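Local coordinates for protein TqaL (Neurospora crassa, PDB 7EEH) that binds an iron ion and belongs to the 2OG-Fe dioxygenase family, a branch of the cupin clan built around a beta-sheet core, at residues V135-I140 with F274-P279; L152-D157 with G187-M192. The protein carries 1 engineered substitution. One frame throughout, in Å; residues are numbered along the deposited sequence.

Interaction 1: residues V135-I140 with F274-P279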
loop_
_atom_site.group_PDB
_atom_site.type_symbol
_atom_site.label_atom_id
_atom_site.label_comp_id
_atom_site.label_asym_id
_atom_site.label_seq_id
_atom_site.Cartn_x
_atom_site.Cartn_y
_atom_site.Cartn_z
ATOM N N VAL B 135 21.899 -2.553 -3.495
ATOM C CA VAL B 135 20.845 -2.411 -4.494
ATOM C C VAL B 135 20.059 -1.131 -4.235
ATOM O O VAL B 135 19.793 -0.347 -5.156
ATOM C CB VAL B 135 19.946 -3.661 -4.499
ATOM C CG1 VAL B 135 18.825 -3.508 -5.471
ATOM C CG2 VAL B 135 20.768 -4.896 -4.882
ATOM N N PHE B 136 19.686 -0.900 -2.974
ATOM C CA PHE B 136 18.971 0.317 -2.591
ATOM C C PHE B 136 19.675 1.559 -3.114
ATOM O O PHE B 136 19.055 2.418 -3.756
ATOM C CB PHE B 136 18.850 0.370 -1.063
ATOM C CG PHE B 136 18.319 1.687 -0.500
ATOM C CD1 PHE B 136 16.950 1.898 -0.353
ATOM C CD2 PHE B 136 19.188 2.658 -0.027
ATOM C CE1 PHE B 136 16.463 3.069 0.228
ATOM C CE2 PHE B 136 18.718 3.825 0.553
ATOM C CZ PHE B 136 17.344 4.033 0.679
ATOM N N LYS B 137 20.973 1.676 -2.846
ATOM C CA LYS B 137 21.707 2.874 -3.253
ATOM C C LYS B 137 21.754 3.009 -4.772
ATOM O O LYS B 137 21.545 4.103 -5.311
ATOM C CB LYS B 137 23.126 2.852 -2.677
ATOM C CG LYS B 137 23.929 4.095 -3.062
ATOM C CD LYS B 137 25.293 4.210 -2.372
ATOM C CE LYS B 137 25.862 5.627 -2.614
ATOM N NZ LYS B 137 27.245 5.830 -2.108
ATOM N N GLY B 138 22.042 1.909 -5.481
ATOM C CA GLY B 138 22.120 1.981 -6.937
ATOM C C GLY B 138 20.810 2.417 -7.565
ATOM O O GLY B 138 20.788 3.212 -8.509
HETATM N N MSE B 139 19.712 1.916 -7.014
HETATM C CA MSE B 139 18.350 2.238 -7.494
HETATM C C MSE B 139 18.071 3.732 -7.353
HETATM O O MSE B 139 17.548 4.278 -8.248
HETATM C CB MSE B 139 17.281 1.443 -6.744
HETATM C CG MSE B 139 17.125 0.033 -7.190
HETATM SE SE MSE B 139 15.593 -0.756 -6.344
HETATM C CE MSE B 139 14.348 0.651 -6.315
ATOM N N ILE B 140 18.458 4.332 -6.244
ATOM C CA ILE B 140 18.202 5.751 -6.003
ATOM C C ILE B 140 19.108 6.620 -6.877
ATOM O O ILE B 140 18.642 7.523 -7.579
ATOM C CB ILE B 140 18.381 6.074 -4.510
ATOM C CG1 ILE B 140 17.265 5.425 -3.699
ATOM C CG2 ILE B 140 18.403 7.585 -4.286
ATOM C CD1 ILE B 140 17.401 5.650 -2.228
ATOM N N PHE B 274 29.536 4.139 2.273
ATOM C CA PHE B 274 29.585 3.880 0.836
ATOM C C PHE B 274 30.009 5.160 0.132
ATOM O O PHE B 274 29.277 6.152 0.183
ATOM C CB PHE B 274 28.217 3.442 0.278
ATOM C CG PHE B 274 27.573 2.257 0.989
ATOM C CD1 PHE B 274 27.006 2.400 2.239
ATOM C CD2 PHE B 274 27.475 1.025 0.353
ATOM C CE1 PHE B 274 26.393 1.330 2.882
ATOM C CE2 PHE B 274 26.857 -0.058 0.976
ATOM C CZ PHE B 274 26.316 0.099 2.250
ATOM N N PHE B 275 31.169 5.140 -0.535
ATOM C CA PHE B 275 31.639 6.274 -1.341
ATOM C C PHE B 275 31.513 5.890 -2.809
ATOM O O PHE B 275 32.299 5.067 -3.292
ATOM C CB PHE B 275 33.095 6.625 -1.050
ATOM C CG PHE B 275 33.397 7.043 0.366
ATOM C CD1 PHE B 275 33.036 8.291 0.835
ATOM C CD2 PHE B 275 34.143 6.210 1.201
ATOM C CE1 PHE B 275 33.378 8.695 2.127
ATOM C CE2 PHE B 275 34.485 6.610 2.491
ATOM C CZ PHE B 275 34.103 7.852 2.950
ATOM N N THR B 276 30.564 6.500 -3.536
ATOM C CA THR B 276 30.280 6.104 -4.913
ATOM C C THR B 276 30.561 7.244 -5.888
ATOM O O THR B 276 30.054 8.358 -5.711
ATOM C CB THR B 276 28.825 5.622 -5.049
ATOM O OG1 THR B 276 28.645 4.448 -4.242
ATOM C CG2 THR B 276 28.513 5.271 -6.507
ATOM N N ARG B 277 31.340 6.956 -6.938
ATOM C CA ARG B 277 31.682 7.975 -7.930
ATOM C C ARG B 277 31.848 7.346 -9.306
ATOM O O ARG B 277 32.024 6.132 -9.441
ATOM C CB ARG B 277 32.961 8.722 -7.551
ATOM C CG ARG B 277 34.209 7.810 -7.440
ATOM C CD ARG B 277 35.495 8.638 -7.447
ATOM N NE ARG B 277 36.692 7.838 -7.159
ATOM C CZ ARG B 277 37.244 6.977 -8.014
ATOM N NH1 ARG B 277 36.721 6.793 -9.223
ATOM N NH2 ARG B 277 38.332 6.302 -7.673
ATOM N N ARG B 278 31.769 8.195 -10.339
ATOM C CA ARG B 278 32.159 7.783 -11.681
ATOM C C ARG B 278 33.674 7.541 -11.711
ATOM O O ARG B 278 34.413 8.081 -10.884
ATOM C CB ARG B 278 31.759 8.845 -12.712
ATOM C CG ARG B 278 30.233 9.080 -12.829
ATOM C CD ARG B 278 29.536 7.844 -13.352
ATOM N NE ARG B 278 28.298 8.101 -14.095
ATOM C CZ ARG B 278 27.492 7.128 -14.531
ATOM N NH1 ARG B 278 27.797 5.853 -14.284
ATOM N NH2 ARG B 278 26.379 7.410 -15.202
ATOM N N PRO B 279 34.156 6.720 -12.645
ATOM C CA PRO B 279 35.596 6.424 -12.695
ATOM C C PRO B 279 36.411 7.646 -13.078
ATOM O O PRO B 279 35.909 8.612 -13.660
ATOM C CB PRO B 279 35.712 5.332 -13.764
ATOM C CG PRO B 279 34.489 5.476 -14.594
ATOM C CD PRO B 279 33.405 5.992 -13.685
#

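Interaction 2: residues L152-D157 with G187-M192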
loop_
_atom_site.group_PDB
_atom_site.type_symbol
_atom_site.label_atom_id
_atom_site.label_comp_id
_atom_site.label_asym_id
_atom_site.label_seq_id
_atom_site.Cartn_x
_atom_site.Cartn_y
_atom_site.Cartn_z
ATOM N N LEU B 152 36.437 13.203 -13.382
ATOM C CA LEU B 152 35.753 11.929 -13.510
ATOM C C LEU B 152 35.020 11.841 -14.841
ATOM O O LEU B 152 34.740 12.851 -15.485
ATOM C CB LEU B 152 34.771 11.719 -12.355
ATOM C CG LEU B 152 35.391 11.804 -10.964
ATOM C CD1 LEU B 152 34.320 11.615 -9.905
ATOM C CD2 LEU B 152 36.497 10.766 -10.829
ATOM N N ASP B 153 34.685 10.617 -15.233
ATOM C CA ASP B 153 34.150 10.334 -16.568
ATOM C C ASP B 153 32.672 9.948 -16.478
ATOM O O ASP B 153 32.331 8.790 -16.217
ATOM C CB ASP B 153 34.968 9.244 -17.262
ATOM C CG ASP B 153 34.401 8.867 -18.633
ATOM O OD1 ASP B 153 33.544 9.611 -19.159
ATOM O OD2 ASP B 153 34.814 7.831 -19.192
ATOM N N TYR B 154 31.802 10.907 -16.777
ATOM C CA TYR B 154 30.366 10.701 -16.701
ATOM C C TYR B 154 29.785 10.117 -17.975
ATOM O O TYR B 154 28.574 9.916 -18.047
ATOM C CB TYR B 154 29.670 12.018 -16.322
ATOM C CG TYR B 154 30.089 12.459 -14.941
ATOM C CD1 TYR B 154 31.273 13.154 -14.745
ATOM C CD2 TYR B 154 29.336 12.121 -13.822
ATOM C CE1 TYR B 154 31.684 13.530 -13.476
ATOM C CE2 TYR B 154 29.739 12.494 -12.546
ATOM C CZ TYR B 154 30.912 13.199 -12.377
ATOM O OH TYR B 154 31.326 13.559 -11.108
ATOM N N SER B 155 30.609 9.807 -18.971
ATOM C CA SER B 155 30.123 9.004 -20.082
ATOM C C SER B 155 30.086 7.521 -19.746
ATOM O O SER B 155 29.457 6.745 -20.473
ATOM C CB SER B 155 30.987 9.234 -21.324
ATOM O OG SER B 155 32.326 8.855 -21.076
ATOM N N SER B 156 30.707 7.106 -18.648
ATOM C CA SER B 156 30.799 5.687 -18.358
ATOM C C SER B 156 29.447 5.138 -17.907
ATOM O O SER B 156 28.559 5.873 -17.463
ATOM C CB SER B 156 31.857 5.433 -17.285
ATOM O OG SER B 156 31.602 4.223 -16.598
ATOM N N ASP B 157 29.290 3.827 -18.050
ATOM C CA ASP B 157 28.137 3.100 -17.541
ATOM C C ASP B 157 28.441 2.353 -16.240
ATOM O O ASP B 157 27.632 1.526 -15.806
ATOM C CB ASP B 157 27.640 2.113 -18.595
ATOM C CG ASP B 157 28.727 1.145 -19.050
ATOM O OD1 ASP B 157 29.847 1.147 -18.491
ATOM O OD2 ASP B 157 28.460 0.364 -19.984
ATOM N N GLY B 187 34.941 13.934 -2.112
ATOM C CA GLY B 187 35.529 13.787 -3.428
ATOM C C GLY B 187 34.854 12.772 -4.316
ATOM O O GLY B 187 35.480 12.285 -5.258
ATOM N N VAL B 188 33.590 12.429 -4.050
ATOM C CA VAL B 188 32.883 11.447 -4.869
ATOM C C VAL B 188 31.591 12.089 -5.371
ATOM O O VAL B 188 31.443 13.317 -5.321
ATOM C CB VAL B 188 32.625 10.150 -4.072
ATOM C CG1 VAL B 188 33.954 9.453 -3.702
ATOM C CG2 VAL B 188 31.831 10.445 -2.812
ATOM N N ASP B 189 30.662 11.278 -5.886
ATOM C CA ASP B 189 29.367 11.773 -6.344
ATOM C C ASP B 189 28.265 11.597 -5.306
ATOM O O ASP B 189 27.509 12.536 -5.059
ATOM C CB ASP B 189 28.956 11.080 -7.653
ATOM C CG ASP B 189 29.860 11.460 -8.826
ATOM O OD1 ASP B 189 30.054 12.675 -9.050
ATOM O OD2 ASP B 189 30.379 10.544 -9.504
ATOM N N HIS B 190 28.140 10.403 -4.718
ATOM C CA HIS B 190 27.113 10.110 -3.723
ATOM C C HIS B 190 27.759 9.392 -2.550
ATOM O O HIS B 190 28.523 8.445 -2.753
ATOM C CB HIS B 190 25.995 9.211 -4.284
ATOM C CG HIS B 190 25.344 9.744 -5.517
ATOM N ND1 HIS B 190 24.343 10.693 -5.480
ATOM C CD2 HIS B 190 25.535 9.446 -6.824
ATOM C CE1 HIS B 190 23.954 10.966 -6.713
ATOM N NE2 HIS B 190 24.667 10.225 -7.548
ATOM N N THR B 191 27.436 9.822 -1.335
ATOM C CA THR B 191 27.931 9.189 -0.122
ATOM C C THR B 191 26.745 8.709 0.704
ATOM O O THR B 191 25.775 9.451 0.893
ATOM C CB THR B 191 28.782 10.149 0.737
ATOM O OG1 THR B 191 29.936 10.584 0.010
ATOM C CG2 THR B 191 29.247 9.429 2.039
HETATM N N MSE B 192 26.819 7.463 1.181
HETATM C CA MSE B 192 25.770 6.868 2.009
HETATM C C MSE B 192 26.423 6.333 3.285
HETATM O O MSE B 192 27.447 5.625 3.228
HETATM C CB MSE B 192 25.033 5.735 1.261
HETATM C CG MSE B 192 23.886 5.104 2.057
HETATM SE SE MSE B 192 22.570 4.229 0.946
HETATM C CE MSE B 192 23.130 2.318 1.032
#

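Interaction 1: residues V135-I140 with F274-P279
Lys-137, on helix 128-141, and Phe-274, on strand 267-277, mark the nearest backbone approach of the two segments, with their CA atoms 8.9 Å apart. The short axes of helix 135-140 and strand 274-277 pass 11.3 Å from each other and run in roughly the same direction, 34° apart. Across this gap the contact is carried by one long side chain. Lys-137 leaves the helix with CG anti to its own backbone N (chi1 -179°) and stays extended beyond CG, which brings its ammonium group to the strand. There NZ lies 2.9 Å from Thr-276 OG1 and 3.1 Å from Phe-274 O, both weak hydrogen bonds; its stronger partner is the backbone oxygen of His-190 on the neighbouring strand. Three oxygens thus accept from the buried amine, which would be expected to offset part of the cost of enclosing its charge. The methylenes of Lys-137 pack as well: CE lies 3.8 Å from CB of Thr-276 and CD 4.0 Å from CB of Phe-274, whose ring leads away from the helix. Selenomethionine Met-192 touches both Phe-274 and Lys-137. Between these anchors Phe-275 points away from the helix, its side chain about 5 Å from the bound iron(III) ion. A helix held against one face of a sheet whose other face looks toward the metal is characteristic of the cupin-type double-stranded beta-helix of 2OG-Fe dioxygenases.

Interaction 2: residues L152-D157 with G187-M192
A short hydrogen bond, 2.6 Å from Tyr-154 OH to Asp-189 OD1, joins a surface loop to a buried carboxylate lodged in a beta bulge. The bulge is of the classic kind: Asp-189 and His-190 together face Thr-276 of strand 267-277, at the start of strand 190-199 in the main sheet of this cupin-clan fold. Tyr-154 and Asp-189 reach for each other from opposite directions. OD1 lies at the edge of the phenol ring, in its plane, and receives the hydroxyl on its syn lone pair, the side of the other oxygen; the ring and carboxylate planes are turned 63° apart. The hydroxyl is gripped twice, since the backbone N of Arg-149 also bonds to it, and that N-H would probably polarise it as a donor. The second carboxylate oxygen, OD2, is bonded by the backbone N of Arg-278, so both oxygens are occupied and the group's rotation is restrained. His-148 stacks on the tyrosine ring. The loop supplying Tyr-154 is itself ordered by a type I turn from Asp-153 to Ser-156 and by an Asx turn, in which Ser-155 N approaches Asp-153 OD1 at 2.9 Å from above the carboxylate plane. The contact thus ties this loop to the bulge; the side chain of Asp-189 is about 13 Å from the bound iron(III) ion. Beside the polar bond, the methyl CD1 of Leu-152 rests 4.1 Å from Asp-189 OD2.

Following the chain from the N terminus, helix 128-141 comes first, then the loop 152-157, strand 158-170, the approach to strand 190-199, and finally the end of strand 267-277. Interaction 2 closes a loop of 29 residues, which includes the iron ligands His-184 and Asp-186. It is nested inside the 133-residue loop closed by interaction 1, which also takes in the third ligand, His-253. The two contacts adjoin where strands 190-199 and 267-277 pair, Phe-274 N probably bonding to Met-192 O at 2.7 Å, and again beyond the strand end, where Pro-279 O probably accepts from Asp-153 N. Together they tie a helix and a loop to the same sheet.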